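Local coordinates for protein Bd0816 (Bdellovibrio bacteriovorus HD100, PDB 5CER) that probably acts as a serine-type D-Ala-D-Ala carboxypeptidase of the peptidase S13 family, trimming peptidoglycan stem peptides, at residues M1-A13 with V19-L31. The protein carries 2 engineered substitutions. Residues are numbered along the deposited sequence; the frame is centred on the assembly and turned at random.
Engineered in segment 1-13: Met1 (natural residue Lys).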
# COMPACT_ATOMS: atom_id res chain seq x y z
N MET A 1 4.80 4.66 -22.51
CA MET A 1 5.18 3.30 -22.99
C MET A 1 5.33 2.32 -21.84
O MET A 1 5.81 2.72 -20.74
CB MET A 1 6.48 3.32 -23.80
CG MET A 1 6.26 3.80 -25.22
SD MET A 1 7.70 4.08 -26.28
CE MET A 1 8.83 2.89 -25.67
N VAL A 2 4.94 1.07 -22.07
CA VAL A 2 5.01 0.06 -21.04
C VAL A 2 5.77 -1.11 -21.54
O VAL A 2 5.46 -1.65 -22.60
CB VAL A 2 3.61 -0.42 -20.61
CG1 VAL A 2 3.70 -1.40 -19.45
CG2 VAL A 2 2.75 0.78 -20.19
N TYR A 3 6.75 -1.53 -20.77
CA TYR A 3 7.55 -2.68 -21.12
C TYR A 3 8.33 -3.26 -19.97
O TYR A 3 8.53 -2.60 -18.93
CB TYR A 3 8.52 -2.36 -22.26
CG TYR A 3 9.40 -1.16 -22.04
CD1 TYR A 3 10.62 -1.26 -21.37
CD2 TYR A 3 9.03 0.10 -22.55
CE1 TYR A 3 11.44 -0.14 -21.19
CE2 TYR A 3 9.84 1.22 -22.38
CZ TYR A 3 11.04 1.08 -21.72
OH TYR A 3 11.83 2.18 -21.56
N VAL A 4 8.78 -4.49 -20.19
CA VAL A 4 9.51 -5.27 -19.18
C VAL A 4 10.96 -4.78 -19.11
O VAL A 4 11.63 -4.77 -20.10
CB VAL A 4 9.50 -6.77 -19.49
CG1 VAL A 4 10.39 -7.54 -18.49
CG2 VAL A 4 8.07 -7.32 -19.43
N ASN A 5 11.38 -4.29 -17.95
CA ASN A 5 12.76 -4.03 -17.68
C ASN A 5 13.44 -5.32 -17.38
O ASN A 5 14.44 -5.64 -17.95
CB ASN A 5 12.90 -3.04 -16.51
CG ASN A 5 12.59 -1.57 -16.92
OD1 ASN A 5 12.84 -1.19 -18.06
ND2 ASN A 5 12.06 -0.75 -15.98
N SER A 6 12.87 -6.10 -16.50
CA SER A 6 13.55 -7.24 -15.93
C SER A 6 12.55 -8.11 -15.14
O SER A 6 11.65 -7.59 -14.47
CB SER A 6 14.58 -6.71 -14.94
OG SER A 6 15.42 -7.74 -14.53
N VAL A 7 12.73 -9.43 -15.20
CA VAL A 7 12.02 -10.38 -14.37
C VAL A 7 13.01 -11.40 -13.81
O VAL A 7 13.83 -11.92 -14.55
CB VAL A 7 10.91 -11.10 -15.19
CG1 VAL A 7 10.27 -12.26 -14.40
CG2 VAL A 7 9.83 -10.12 -15.57
N CYS A 8 12.86 -11.78 -12.54
CA CYS A 8 13.64 -12.83 -11.93
C CYS A 8 12.74 -13.77 -11.18
O CYS A 8 11.81 -13.34 -10.52
CB CYS A 8 14.55 -12.26 -10.88
SG CYS A 8 16.01 -11.59 -11.61
N HIS A 9 13.14 -15.04 -11.13
CA HIS A 9 12.62 -15.94 -10.15
C HIS A 9 13.57 -17.06 -9.76
O HIS A 9 14.43 -17.47 -10.54
CB HIS A 9 11.26 -16.46 -10.60
CG HIS A 9 11.22 -16.87 -12.03
ND1 HIS A 9 10.60 -16.12 -13.01
CD2 HIS A 9 11.72 -17.96 -12.64
CE1 HIS A 9 10.76 -16.72 -14.17
NE2 HIS A 9 11.42 -17.85 -13.96
N MET A 10 13.37 -17.56 -8.54
CA MET A 10 14.27 -18.49 -7.91
C MET A 10 13.42 -19.31 -6.94
O MET A 10 12.59 -18.75 -6.23
CB MET A 10 15.37 -17.70 -7.16
CG MET A 10 16.42 -18.59 -6.50
SD MET A 10 17.69 -17.61 -5.71
CE MET A 10 16.85 -17.11 -4.21
N LYS A 11 13.64 -20.63 -6.89
CA LYS A 11 13.00 -21.44 -5.93
C LYS A 11 13.48 -21.17 -4.50
O LYS A 11 14.66 -20.95 -4.26
CB LYS A 11 13.24 -22.88 -6.25
CG LYS A 11 12.37 -23.77 -5.40
CD LYS A 11 12.46 -25.22 -5.78
CE LYS A 11 11.54 -26.02 -4.88
NZ LYS A 11 11.57 -27.41 -5.38
N ALA A 12 12.53 -21.17 -3.56
CA ALA A 12 12.81 -20.93 -2.15
C ALA A 12 13.29 -22.22 -1.57
O ALA A 12 12.55 -23.19 -1.56
CB ALA A 12 11.58 -20.44 -1.40
N ALA A 13 14.51 -22.23 -1.08
CA ALA A 13 15.10 -23.42 -0.57
C ALA A 13 16.14 -23.04 0.45
O ALA A 13 16.33 -21.88 0.72
CB ALA A 13 15.71 -24.23 -1.73
N VAL A 19 18.48 -19.03 -11.00
CA VAL A 19 17.63 -17.89 -11.29
C VAL A 19 17.35 -17.79 -12.78
O VAL A 19 18.22 -17.88 -13.60
CB VAL A 19 18.27 -16.57 -10.89
CG1 VAL A 19 17.25 -15.44 -11.12
CG2 VAL A 19 18.73 -16.64 -9.45
N GLU A 20 16.09 -17.60 -13.11
CA GLU A 20 15.63 -17.46 -14.50
C GLU A 20 14.68 -16.27 -14.58
O GLU A 20 14.30 -15.72 -13.56
CB GLU A 20 14.96 -18.77 -15.02
CG GLU A 20 15.99 -19.85 -15.28
CD GLU A 20 15.44 -21.18 -15.80
OE1 GLU A 20 14.35 -21.59 -15.39
OE2 GLU A 20 16.13 -21.82 -16.61
N GLY A 21 14.33 -15.88 -15.79
CA GLY A 21 13.52 -14.67 -16.01
C GLY A 21 13.67 -14.05 -17.38
O GLY A 21 13.80 -14.73 -18.36
N GLU A 22 13.70 -12.74 -17.41
CA GLU A 22 13.74 -11.98 -18.62
C GLU A 22 14.59 -10.77 -18.40
O GLU A 22 14.54 -10.17 -17.35
CB GLU A 22 12.34 -11.45 -18.95
CG GLU A 22 11.24 -12.49 -19.16
CD GLU A 22 9.89 -11.81 -19.37
OE1 GLU A 22 9.84 -10.72 -20.01
OE2 GLU A 22 8.88 -12.34 -18.86
N GLY A 23 15.31 -10.35 -19.42
CA GLY A 23 16.09 -9.10 -19.38
C GLY A 23 17.37 -9.28 -18.59
O GLY A 23 17.74 -10.40 -18.25
N ASP A 24 18.00 -8.15 -18.32
CA ASP A 24 19.29 -8.09 -17.66
C ASP A 24 19.05 -8.06 -16.19
O ASP A 24 18.54 -7.07 -15.63
CB ASP A 24 20.02 -6.82 -18.12
CG ASP A 24 21.46 -6.75 -17.67
OD1 ASP A 24 21.87 -7.61 -16.86
OD2 ASP A 24 22.20 -5.90 -18.19
N MET A 25 19.35 -9.16 -15.52
CA MET A 25 19.27 -9.25 -14.04
C MET A 25 20.25 -8.37 -13.30
O MET A 25 20.11 -8.21 -12.09
CB MET A 25 19.66 -10.64 -13.56
CG MET A 25 18.57 -11.67 -13.64
SD MET A 25 19.35 -13.23 -13.27
CE MET A 25 18.34 -14.17 -14.44
N GLN A 26 21.30 -7.91 -13.99
CA GLN A 26 22.35 -7.14 -13.33
C GLN A 26 22.29 -5.66 -13.70
O GLN A 26 23.24 -4.94 -13.43
CB GLN A 26 23.72 -7.69 -13.69
CG GLN A 26 23.95 -9.11 -13.26
CD GLN A 26 25.32 -9.62 -13.65
OE1 GLN A 26 26.00 -9.03 -14.46
NE2 GLN A 26 25.70 -10.75 -13.10
N LYS A 27 21.17 -5.21 -14.27
CA LYS A 27 21.02 -3.79 -14.57
C LYS A 27 20.13 -3.14 -13.55
O LYS A 27 19.04 -3.63 -13.24
CB LYS A 27 20.46 -3.59 -15.97
CG LYS A 27 20.36 -2.10 -16.32
CD LYS A 27 19.96 -1.80 -17.75
CE LYS A 27 19.68 -0.31 -17.88
NZ LYS A 27 19.24 0.02 -19.26
N LYS A 28 20.58 -2.01 -13.04
CA LYS A 28 19.78 -1.21 -12.11
C LYS A 28 18.59 -0.59 -12.79
O LYS A 28 18.69 -0.01 -13.85
CB LYS A 28 20.61 -0.10 -11.50
CG LYS A 28 21.71 -0.61 -10.60
CD LYS A 28 22.41 0.53 -9.93
CE LYS A 28 23.33 1.24 -10.88
NZ LYS A 28 23.79 2.51 -10.26
N PHE A 29 17.44 -0.73 -12.14
CA PHE A 29 16.19 -0.10 -12.58
C PHE A 29 15.50 0.56 -11.39
O PHE A 29 15.66 0.10 -10.26
CB PHE A 29 15.23 -1.13 -13.24
CG PHE A 29 15.73 -1.70 -14.53
CD1 PHE A 29 15.76 -0.92 -15.69
CD2 PHE A 29 16.12 -3.04 -14.62
CE1 PHE A 29 16.22 -1.47 -16.89
CE2 PHE A 29 16.57 -3.59 -15.82
CZ PHE A 29 16.62 -2.81 -16.95
N PRO A 30 14.68 1.55 -11.65
CA PRO A 30 13.84 2.07 -10.57
C PRO A 30 12.95 1.02 -9.89
O PRO A 30 12.28 0.26 -10.57
CB PRO A 30 12.95 3.12 -11.26
CG PRO A 30 13.65 3.44 -12.53
CD PRO A 30 14.35 2.18 -12.95
N LEU A 31 12.97 1.02 -8.56
CA LEU A 31 12.27 0.04 -7.75
C LEU A 31 10.85 0.47 -7.35
O LEU A 31 10.01 -0.41 -7.13
CB LEU A 31 13.03 -0.27 -6.45
CG LEU A 31 14.45 -0.82 -6.58
CD1 LEU A 31 15.06 -1.08 -5.21
CD2 LEU A 31 14.46 -2.10 -7.40
O HOH W 1 11.41 -0.60 -13.09
O HOH W 2 17.62 -6.07 -13.22
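His9 N donates to Glu20 O at 2.8 Å, the shortest of the four backbone bonds between the strands, and the His9 ring covers the same oxygen with one face, the oxygen lying 3.4 Å from the ring plane, over its centre. A chi1 of 45° sets the His9 ring between its own backbone N and carbonyl carbon, folding it back over the neighbouring strand. Glu20 N returns a bond to His9 O, and Val7 and Glu22 form the next hydrogen-bonded pair, with Val7 N to Glu22 O at 2.9 Å. Strands 3-11 and 19-21 thus make an antiparallel beta hairpin at one margin of the sheet, strand 339-348 pairing along the other side of 3-11. Between the two pairs, Gly21, with a phi of 156°, brings its CA within 3.1 Å of Val7 O in a CA-H...O contact. The Val7 and Glu22 side chains run side by side on the His9 face, and Glu22 continues to a salt bridge with Lys368 of helix 356-375. On the opposite face Cys8 SG packs against Val19 CG1 at 4.1 Å, beside helix 270-286. Beyond the corner at Glu22, the Asn5 amide stacks on the Phe29 ring, their planes 4° apart, with CB over the ring centre. One water links Asn5 ND2 to Pro30 O; another accepts from Ser6 OG and donates to Asp24 O and Lys27 O.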